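Local atomic coordinates of acyl-CoA dehydrogenase (Bacillus anthracis, PDB entry 3OWA), a protein that probably oxidises acyl-CoA thioesters to their 2,3-enoyl derivatives, passing the electrons to a bound FAD cofactor. Residues I470-Y482 with I543-E555. Residues are numbered along the deposited sequence; the frame is centred on the assembly and turned at random. Where two conformers were deposited one is given.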
loop_
_atom_site.group_PDB
_atom_site.type_symbol
_atom_site.label_atom_id
_atom_site.label_comp_id
_atom_site.label_asym_id
_atom_site.label_seq_id
_atom_site.Cartn_x
_atom_site.Cartn_y
_atom_site.Cartn_z
ATOM N N ILE A 470 -22.211 13.878 12.670
ATOM C CA ILE A 470 -21.001 14.539 12.182
ATOM C C ILE A 470 -21.005 14.601 10.644
ATOM O O ILE A 470 -20.729 15.652 10.070
ATOM C CB ILE A 470 -19.702 13.861 12.727
ATOM C CG1 ILE A 470 -19.565 14.056 14.242
ATOM C CG2 ILE A 470 -18.448 14.418 12.052
ATOM C CD1 ILE A 470 -18.655 13.011 14.912
ATOM N N GLY A 471 -21.331 13.486 9.987
ATOM C CA GLY A 471 -21.420 13.449 8.527
ATOM C C GLY A 471 -22.437 14.454 7.995
ATOM O O GLY A 471 -22.154 15.227 7.073
ATOM N N LEU A 472 -23.626 14.443 8.587
ATOM C CA LEU A 472 -24.679 15.380 8.221
ATOM C C LEU A 472 -24.245 16.825 8.423
ATOM O O LEU A 472 -24.436 17.659 7.536
ATOM C CB LEU A 472 -25.958 15.076 9.008
ATOM C CG LEU A 472 -26.765 13.904 8.469
ATOM C CD1 LEU A 472 -27.493 13.160 9.573
ATOM C CD2 LEU A 472 -27.738 14.409 7.418
HETATM N N MSE A 473 -23.636 17.106 9.576
HETATM C CA MSE A 473 -23.191 18.472 9.921
HETATM C C MSE A 473 -22.208 19.006 8.896
HETATM O O MSE A 473 -22.350 20.115 8.386
HETATM C CB MSE A 473 -22.539 18.512 11.306
HETATM C CG MSE A 473 -22.284 19.921 11.826
HETATM SE SE MSE A 473 -20.910 20.098 13.216
HETATM C CE MSE A 473 -21.093 18.375 14.062
ATOM N N VAL A 474 -21.213 18.182 8.598
ATOM C CA VAL A 474 -20.117 18.555 7.733
ATOM C C VAL A 474 -20.610 18.674 6.294
ATOM O O VAL A 474 -20.302 19.636 5.602
ATOM C CB VAL A 474 -18.994 17.510 7.878
ATOM C CG1 VAL A 474 -18.077 17.490 6.668
ATOM C CG2 VAL A 474 -18.236 17.733 9.195
ATOM N N ALA A 475 -21.377 17.690 5.848
ATOM C CA ALA A 475 -21.936 17.722 4.499
ATOM C C ALA A 475 -22.881 18.931 4.341
ATOM O O ALA A 475 -22.846 19.635 3.338
ATOM C CB ALA A 475 -22.646 16.416 4.183
ATOM N N GLY A 476 -23.700 19.185 5.352
ATOM C CA GLY A 476 -24.616 20.332 5.305
ATOM C C GLY A 476 -23.845 21.641 5.202
ATOM O O GLY A 476 -24.161 22.498 4.370
ATOM N N LEU A 477 -22.802 21.766 6.016
ATOM C CA LEU A 477 -22.024 22.992 6.068
ATOM C C LEU A 477 -21.295 23.283 4.776
ATOM O O LEU A 477 -21.216 24.438 4.362
ATOM C CB LEU A 477 -21.039 22.950 7.232
ATOM C CG LEU A 477 -21.712 23.150 8.584
ATOM C CD1 LEU A 477 -20.724 22.917 9.714
ATOM C CD2 LEU A 477 -22.317 24.555 8.686
ATOM N N ALA A 478 -20.756 22.225 4.159
ATOM C CA ALA A 478 -20.032 22.326 2.894
ATOM C C ALA A 478 -20.970 22.706 1.742
ATOM O O ALA A 478 -20.607 23.522 0.879
ATOM C CB ALA A 478 -19.358 21.014 2.590
ATOM N N ALA A 479 -22.156 22.095 1.720
ATOM C CA ALA A 479 -23.153 22.394 0.684
ATOM C C ALA A 479 -23.662 23.823 0.819
ATOM O O ALA A 479 -23.663 24.579 -0.155
ATOM C CB ALA A 479 -24.298 21.395 0.721
ATOM N N GLN A 480 -24.036 24.214 2.035
ATOM C CA GLN A 480 -24.465 25.595 2.276
ATOM C C GLN A 480 -23.369 26.626 1.940
ATOM O O GLN A 480 -23.667 27.760 1.571
ATOM C CB GLN A 480 -25.014 25.786 3.698
ATOM C CG GLN A 480 -23.993 26.138 4.769
ATOM C CD GLN A 480 -24.546 27.110 5.824
ATOM O OE1 GLN A 480 -25.716 27.497 5.781
ATOM N NE2 GLN A 480 -23.698 27.512 6.766
ATOM N N LYS A 481 -22.108 26.220 2.045
ATOM C CA LYS A 481 -20.983 27.114 1.750
ATOM C C LYS A 481 -20.689 27.288 0.245
ATOM O O LYS A 481 -20.515 28.409 -0.224
ATOM C CB LYS A 481 -19.735 26.626 2.481
ATOM C CG LYS A 481 -18.655 27.672 2.697
ATOM C CD LYS A 481 -17.808 27.906 1.457
ATOM C CE LYS A 481 -16.385 28.322 1.803
ATOM N NZ LYS A 481 -16.273 29.698 2.348
ATOM N N TYR A 482 -20.623 26.191 -0.508
ATOM C CA TYR A 482 -20.226 26.271 -1.920
ATOM C C TYR A 482 -21.392 26.205 -2.875
ATOM O O TYR A 482 -21.272 26.600 -4.039
ATOM C CB TYR A 482 -19.218 25.184 -2.262
ATOM C CG TYR A 482 -17.863 25.449 -1.680
ATOM C CD1 TYR A 482 -16.981 26.338 -2.303
ATOM C CD2 TYR A 482 -17.466 24.835 -0.496
ATOM C CE1 TYR A 482 -15.737 26.598 -1.763
ATOM C CE2 TYR A 482 -16.226 25.081 0.052
ATOM C CZ TYR A 482 -15.361 25.965 -0.586
ATOM O OH TYR A 482 -14.118 26.215 -0.043
ATOM N N ILE A 543 -13.017 9.416 11.252
ATOM C CA ILE A 543 -14.167 10.299 11.009
ATOM C C ILE A 543 -13.942 11.683 11.590
ATOM O O ILE A 543 -14.132 12.688 10.905
ATOM C CB ILE A 543 -15.480 9.687 11.552
ATOM C CG1 ILE A 543 -15.938 8.569 10.611
ATOM C CG2 ILE A 543 -16.587 10.782 11.707
ATOM C CD1 ILE A 543 -17.162 7.772 11.101
ATOM N N GLU A 544 -13.497 11.714 12.843
ATOM C CA GLU A 544 -13.182 12.961 13.540
ATOM C C GLU A 544 -12.146 13.778 12.801
ATOM O O GLU A 544 -12.314 14.985 12.646
ATOM C CB GLU A 544 -12.695 12.690 14.966
ATOM C CG GLU A 544 -12.392 13.987 15.748
ATOM C CD GLU A 544 -12.054 13.744 17.221
ATOM O OE1 GLU A 544 -12.182 12.594 17.703
ATOM O OE2 GLU A 544 -11.645 14.714 17.904
ATOM N N ALA A 545 -11.068 13.135 12.356
ATOM C CA ALA A 545 -10.036 13.852 11.586
ATOM C C ALA A 545 -10.529 14.366 10.229
ATOM O O ALA A 545 -10.124 15.446 9.798
ATOM C CB ALA A 545 -8.779 12.992 11.401
ATOM N N HIS A 546 -11.356 13.571 9.535
ATOM C CA HIS A 546 -11.941 14.014 8.259
ATOM C C HIS A 546 -12.858 15.220 8.459
ATOM O O HIS A 546 -12.881 16.118 7.620
ATOM C CB HIS A 546 -12.730 12.892 7.573
ATOM C CG HIS A 546 -11.858 11.825 6.988
ATOM N ND1 HIS A 546 -10.773 12.114 6.194
ATOM C CD2 HIS A 546 -11.910 10.474 7.077
ATOM C CE1 HIS A 546 -10.191 10.986 5.821
ATOM N NE2 HIS A 546 -10.861 9.976 6.344
ATOM N N ALA A 547 -13.621 15.205 9.551
ATOM C CA ALA A 547 -14.534 16.312 9.851
ATOM C C ALA A 547 -13.773 17.588 10.169
ATOM O O ALA A 547 -14.104 18.637 9.642
ATOM C CB ALA A 547 -15.498 15.944 10.993
ATOM N N LYS A 548 -12.754 17.489 11.021
ATOM C CA LYS A 548 -11.898 18.631 11.357
ATOM C C LYS A 548 -11.303 19.292 10.125
ATOM O O LYS A 548 -11.371 20.512 9.999
ATOM C CB LYS A 548 -10.737 18.225 12.282
ATOM C CG LYS A 548 -11.132 18.031 13.729
ATOM C CD LYS A 548 -9.894 17.957 14.634
ATOM C CE LYS A 548 -10.254 17.348 16.005
ATOM N NZ LYS A 548 -9.221 17.647 17.056
ATOM N N GLU A 549 -10.709 18.489 9.235
ATOM C CA GLU A 549 -10.117 19.012 7.997
ATOM C C GLU A 549 -11.157 19.729 7.141
ATOM O O GLU A 549 -10.889 20.793 6.577
ATOM C CB GLU A 549 -9.428 17.906 7.154
ATOM C CG GLU A 549 -8.722 18.490 5.909
ATOM C CD GLU A 549 -7.991 17.446 5.050
ATOM O OE1 GLU A 549 -8.649 16.616 4.397
ATOM O OE2 GLU A 549 -6.743 17.469 5.009
ATOM N N THR A 550 -12.348 19.148 7.055
ATOM C CA THR A 550 -13.424 19.779 6.291
ATOM C C THR A 550 -13.931 21.078 6.942
ATOM O O THR A 550 -14.185 22.044 6.237
ATOM C CB THR A 550 -14.568 18.828 6.058
ATOM O OG1 THR A 550 -14.060 17.644 5.431
ATOM C CG2 THR A 550 -15.595 19.471 5.138
ATOM N N LEU A 551 -14.080 21.095 8.269
ATOM C CA LEU A 551 -14.538 22.321 8.977
ATOM C C LEU A 551 -13.551 23.476 8.806
ATOM O O LEU A 551 -13.941 24.605 8.541
ATOM C CB LEU A 551 -14.824 22.049 10.474
ATOM C CG LEU A 551 -16.060 21.196 10.803
ATOM C CD1 LEU A 551 -16.169 20.848 12.306
ATOM C CD2 LEU A 551 -17.320 21.893 10.333
ATOM N N ILE A 552 -12.265 23.174 8.932
ATOM C CA ILE A 552 -11.209 24.143 8.745
ATOM C C ILE A 552 -11.137 24.687 7.309
ATOM O O ILE A 552 -10.712 25.822 7.097
ATOM C CB ILE A 552 -9.840 23.549 9.145
ATOM C CG1 ILE A 552 -9.818 23.207 10.643
ATOM C CG2 ILE A 552 -8.710 24.498 8.796
ATOM C CD1 ILE A 552 -8.645 22.286 11.033
ATOM N N ALA A 553 -11.517 23.871 6.330
ATOM C CA ALA A 553 -11.477 24.303 4.941
ATOM C C ALA A 553 -12.721 25.120 4.595
ATOM O O ALA A 553 -12.759 25.819 3.581
ATOM C CB ALA A 553 -11.382 23.099 4.019
ATOM N N VAL A 554 -13.739 25.016 5.435
ATOM C CA VAL A 554 -15.050 25.557 5.094
ATOM C C VAL A 554 -15.416 26.813 5.874
ATOM O O VAL A 554 -16.213 27.616 5.405
ATOM C CB VAL A 554 -16.115 24.450 5.189
ATOM C CG1 VAL A 554 -17.470 24.989 5.520
ATOM C CG2 VAL A 554 -16.135 23.650 3.880
ATOM N N GLU A 555 -14.799 26.998 7.040
ATOM C CA GLU A 555 -15.092 28.139 7.905
ATOM C C GLU A 555 -13.833 28.689 8.567
ATOM O O GLU A 555 -12.776 28.045 8.519
ATOM C CB GLU A 555 -16.107 27.726 8.959
ATOM C CG GLU A 555 -17.543 27.713 8.426
ATOM C CD GLU A 555 -18.435 26.670 9.101
ATOM O OE1 GLU A 555 -17.984 26.007 10.069
ATOM O OE2 GLU A 555 -19.592 26.514 8.647
HETATM O O HOH W 1 -16.499 30.567 5.006
#
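Ile470 lays its CG2 methyl on the CB of Ala547 at 3.5 Å, tighter than usual for two carbons, where segments 470-482 and 543-554, on helices 458-482 and 526-554, run side by side in the same direction, 21° apart. Both segments lie in the helical bundle of the second acyl-CoA dehydrogenase C-terminal domain, toward the end of the chain, and helix 557-571 adds Leu570 against Ile470. One turn on, Val474 splits its branches: CG2 rests on Ala547 CB, while CG1, anti to the backbone N (chi1 158°), meets the Thr550 methyl at 3.5 Å. The threonine hydroxyl, buried with that methyl, donates to His546 O within its own helix, tilted 24° from the carbonyl plane, and is also hydrogen-bonded to Asn495 ND2 of helix 490-520. Leu477 then brings CD1 to Leu551 CD2 at 3.6 Å; its other methyl, CD2, meets Glu555 OE2 at 3.4 Å, the leucine and glutamate side chains crossing at about a right angle. Val554 is a knob in the hole formed by Leu477, Ala478, Lys481 and Tyr482, with CG2 at the edge of the tyrosine ring. Lys481 CD stands over the centre of one face of that ring, and the lysine chain, bent at chi2 and chi4, ends at a water that accepts from NZ at 2.8 Å and donates to Val554 O at 3.0 Å.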